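Long-range contact in Emp47p (form2) (PDB 2A6Z), which probably serves as a sugar-binding cargo receptor in glycoprotein secretion, its carbohydrate recognition domain being independent of calcium: residues V72-F84 with G202-F214. Residues are numbered along the deposited sequence; the frame is centred on the assembly and turned at random.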
# COMPACT_ATOMS: atom_id res chain seq x y z
N VAL A 72 2.01 14.34 -4.91
CA VAL A 72 2.15 15.67 -5.51
C VAL A 72 2.45 16.69 -4.40
O VAL A 72 2.14 16.48 -3.23
CB VAL A 72 0.89 16.11 -6.32
CG1 VAL A 72 0.78 15.23 -7.57
CG2 VAL A 72 -0.36 16.02 -5.47
N GLY A 73 3.03 17.81 -4.84
CA GLY A 73 3.13 18.99 -3.98
C GLY A 73 4.44 19.17 -3.26
O GLY A 73 4.59 20.23 -2.61
N TYR A 74 5.38 18.22 -3.36
CA TYR A 74 6.63 18.39 -2.64
C TYR A 74 7.73 17.50 -3.28
O TYR A 74 7.52 16.35 -3.60
CB TYR A 74 6.51 17.96 -1.17
CG TYR A 74 7.76 18.24 -0.39
CD1 TYR A 74 8.08 19.56 -0.06
CD2 TYR A 74 8.63 17.24 -0.01
CE1 TYR A 74 9.22 19.86 0.64
CE2 TYR A 74 9.79 17.57 0.71
CZ TYR A 74 10.08 18.87 1.02
OH TYR A 74 11.22 19.15 1.73
N SER A 75 8.91 18.09 -3.40
CA SER A 75 10.10 17.32 -3.81
C SER A 75 11.18 17.57 -2.77
O SER A 75 11.50 18.71 -2.47
CB SER A 75 10.64 17.89 -5.12
OG SER A 75 11.83 17.26 -5.50
N GLY A 76 11.70 16.49 -2.23
CA GLY A 76 12.78 16.55 -1.23
C GLY A 76 12.65 15.35 -0.28
O GLY A 76 11.66 14.71 -0.10
N GLN A 77 13.75 14.96 0.29
CA GLN A 77 13.72 13.87 1.27
C GLN A 77 12.92 14.21 2.48
O GLN A 77 13.01 15.30 3.04
CB GLN A 77 15.18 13.53 1.64
CG GLN A 77 15.11 12.24 2.54
CD GLN A 77 16.64 11.91 2.69
OE1 GLN A 77 17.06 11.03 3.36
NE2 GLN A 77 17.39 12.71 1.90
N THR A 78 12.08 13.34 2.96
CA THR A 78 11.27 13.59 4.17
C THR A 78 11.23 12.28 4.88
O THR A 78 11.64 11.24 4.32
CB THR A 78 9.81 13.98 3.84
OG1 THR A 78 9.08 12.85 3.53
CG2 THR A 78 9.79 15.13 2.87
N ASP A 79 10.71 12.25 6.11
CA ASP A 79 10.46 11.04 6.84
C ASP A 79 9.02 10.53 6.67
O ASP A 79 8.59 9.63 7.38
CB ASP A 79 10.90 11.17 8.31
CG ASP A 79 10.08 12.21 9.07
OD1 ASP A 79 9.00 12.59 8.69
OD2 ASP A 79 10.60 12.70 10.12
N GLY A 80 8.31 11.11 5.70
CA GLY A 80 6.99 10.63 5.33
C GLY A 80 7.10 9.32 4.50
O GLY A 80 8.17 8.80 4.24
N GLY A 81 5.93 8.86 4.07
CA GLY A 81 5.89 7.70 3.17
C GLY A 81 4.49 7.17 3.07
O GLY A 81 3.58 7.59 3.82
N ILE A 82 4.34 6.25 2.14
CA ILE A 82 3.02 5.61 1.88
C ILE A 82 3.26 4.10 1.94
O ILE A 82 4.23 3.59 1.37
CB ILE A 82 2.38 6.08 0.55
CG1 ILE A 82 1.01 5.41 0.32
CG2 ILE A 82 3.29 5.90 -0.67
CD1 ILE A 82 0.20 6.01 -0.79
N SER A 83 2.37 3.44 2.66
CA SER A 83 2.48 1.98 2.87
C SER A 83 1.21 1.29 2.40
O SER A 83 0.07 1.71 2.68
CB SER A 83 2.63 1.69 4.35
OG SER A 83 3.94 1.96 4.82
N PHE A 84 1.42 0.18 1.70
CA PHE A 84 0.36 -0.69 1.18
C PHE A 84 0.44 -2.01 1.94
O PHE A 84 1.51 -2.58 2.05
CB PHE A 84 0.51 -0.93 -0.33
CG PHE A 84 0.58 0.35 -1.12
CD1 PHE A 84 -0.55 0.91 -1.67
CD2 PHE A 84 1.81 1.00 -1.34
CE1 PHE A 84 -0.50 2.08 -2.39
CE2 PHE A 84 1.87 2.19 -2.02
CZ PHE A 84 0.70 2.72 -2.57
N GLY A 202 4.74 13.78 7.72
CA GLY A 202 5.69 14.25 8.77
C GLY A 202 5.87 15.74 8.71
O GLY A 202 5.06 16.48 8.17
N ALA A 203 6.94 16.18 9.36
CA ALA A 203 7.17 17.60 9.62
C ALA A 203 8.45 18.13 8.96
O ALA A 203 8.76 19.30 9.14
CB ALA A 203 7.27 17.85 11.11
N VAL A 204 9.18 17.31 8.18
CA VAL A 204 10.40 17.83 7.58
C VAL A 204 10.08 18.99 6.63
O VAL A 204 9.23 18.86 5.75
CB VAL A 204 11.15 16.71 6.86
CG1 VAL A 204 12.34 17.28 6.12
CG2 VAL A 204 11.67 15.70 7.89
N ASN A 205 10.81 20.10 6.83
CA ASN A 205 10.65 21.30 6.05
C ASN A 205 9.22 21.79 5.99
O ASN A 205 8.90 22.48 5.04
CB ASN A 205 11.21 21.04 4.65
CG ASN A 205 12.70 20.95 4.55
OD1 ASN A 205 13.37 21.64 5.36
ND2 ASN A 205 13.22 20.16 3.61
N ASN A 206 8.37 21.50 6.95
CA ASN A 206 6.94 21.87 6.88
C ASN A 206 6.36 21.49 5.54
O ASN A 206 5.52 22.15 4.92
CB ASN A 206 6.78 23.38 7.16
CG ASN A 206 6.76 23.71 8.64
OD1 ASN A 206 6.61 22.89 9.57
ND2 ASN A 206 6.98 24.99 8.80
N ASN A 207 6.82 20.32 5.00
CA ASN A 207 6.32 19.89 3.70
C ASN A 207 4.83 19.57 3.78
O ASN A 207 4.27 19.21 4.80
CB ASN A 207 7.08 18.61 3.18
CG ASN A 207 6.58 17.34 3.85
OD1 ASN A 207 5.68 16.69 3.28
ND2 ASN A 207 7.12 16.95 4.99
N ALA A 208 4.20 19.66 2.60
CA ALA A 208 2.81 19.29 2.41
C ALA A 208 2.66 18.21 1.34
O ALA A 208 1.77 18.28 0.48
CB ALA A 208 1.93 20.51 2.05
N GLU A 209 3.59 17.25 1.33
CA GLU A 209 3.46 16.18 0.33
C GLU A 209 2.09 15.54 0.46
O GLU A 209 1.64 15.18 1.55
CB GLU A 209 4.57 15.13 0.61
CG GLU A 209 4.64 14.08 -0.52
CD GLU A 209 5.93 13.25 -0.54
OE1 GLU A 209 6.73 13.33 0.44
OE2 GLU A 209 6.11 12.48 -1.51
N SER A 210 1.47 15.36 -0.74
CA SER A 210 0.09 14.86 -0.78
C SER A 210 0.06 13.50 -1.44
O SER A 210 0.22 13.42 -2.68
CB SER A 210 -0.78 15.89 -1.53
OG SER A 210 -2.13 15.48 -1.45
N PHE A 211 -0.11 12.46 -0.64
CA PHE A 211 -0.23 11.08 -1.14
C PHE A 211 -1.70 10.82 -1.45
O PHE A 211 -2.55 11.06 -0.58
CB PHE A 211 0.28 10.10 -0.07
CG PHE A 211 1.77 10.13 0.11
CD1 PHE A 211 2.60 9.54 -0.84
CD2 PHE A 211 2.32 10.77 1.21
CE1 PHE A 211 3.99 9.54 -0.67
CE2 PHE A 211 3.71 10.72 1.39
CZ PHE A 211 4.53 10.13 0.45
N GLU A 212 -1.97 10.36 -2.66
CA GLU A 212 -3.34 10.34 -3.20
C GLU A 212 -3.60 9.00 -3.91
O GLU A 212 -2.70 8.48 -4.60
CB GLU A 212 -3.54 11.46 -4.19
CG GLU A 212 -3.15 12.81 -3.58
CD GLU A 212 -3.45 14.02 -4.38
OE1 GLU A 212 -3.81 13.86 -5.59
OE2 GLU A 212 -3.33 15.13 -3.79
N ILE A 213 -4.81 8.49 -3.73
CA ILE A 213 -5.26 7.22 -4.31
C ILE A 213 -6.29 7.47 -5.38
O ILE A 213 -7.29 8.19 -5.17
CB ILE A 213 -5.83 6.29 -3.24
CG1 ILE A 213 -4.91 6.13 -2.04
CG2 ILE A 213 -6.28 4.97 -3.85
CD1 ILE A 213 -3.58 5.45 -2.43
N PHE A 214 -6.08 6.96 -6.59
CA PHE A 214 -7.05 7.07 -7.68
C PHE A 214 -7.96 5.83 -7.80
O PHE A 214 -9.11 5.96 -8.25
CB PHE A 214 -6.32 7.27 -8.99
CG PHE A 214 -5.74 8.60 -9.31
CD1 PHE A 214 -5.40 8.93 -10.63
CD2 PHE A 214 -5.53 9.58 -8.34
CE1 PHE A 214 -4.88 10.15 -10.99
CE2 PHE A 214 -5.02 10.83 -8.70
CZ PHE A 214 -4.72 11.13 -9.99
O HOH W 1 4.92 21.00 0.13
O HOH W 2 6.50 13.63 3.09
O HOH W 3 8.66 14.61 7.08
O HOH W 4 8.88 14.62 10.84
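Val-72 and Ser-210 form an antiparallel hydrogen-bonded pair, Val-72 N giving to Ser-210 O at 3.0 Å and Ser-210 N to Val-72 O at 2.8 Å. Just beyond this pair, a water bridges the two backbones, accepting from Ala-208 N and donating to Gly-73 O. Farther along the loops, Asn-205 ND2 donates almost straight to Tyr-74 OH (2.9 Å, 163°), the hydroxyl lying close to the amide plane. Asp-79 reaches the backbone of 202-204 through two waters: OD1 takes one bound to Val-204 N, OD2 one bound to Ala-203 N. A further water joins Thr-78 OG1 to Glu-209 OE1; the other carboxylate oxygen, OE2, bonds Ser-71. In this legume-lectin-like beta sandwich, 72-84 crosses from one sheet, at the end of strand 63-72, to the other, at strand 81-88, and the loop before strand 210-220 packs against that crossing. A chi1 of -175°, CG anti to the backbone N, swings the Tyr-74 ring against the 202-214 loop, where Asn-207 CB sits over the centre of one face, a CH-pi contact 3.4 Å from CB to the ring centroid. Asn-207 is itself fixed by an Asx turn, OD1 accepting from Glu-209 N, while ND2 donates to Val-204 O in the carbonyl plane. Between the sheets, Ile-82 CB sits over one face of the Phe-211 ring and Glu-209 CG over the opposite face; Ile-82 CG2 approaches Phe-211 CE1 at 3.7 Å, and Ile-82 CD1 meets Ile-213 CD1 at 4.2 Å.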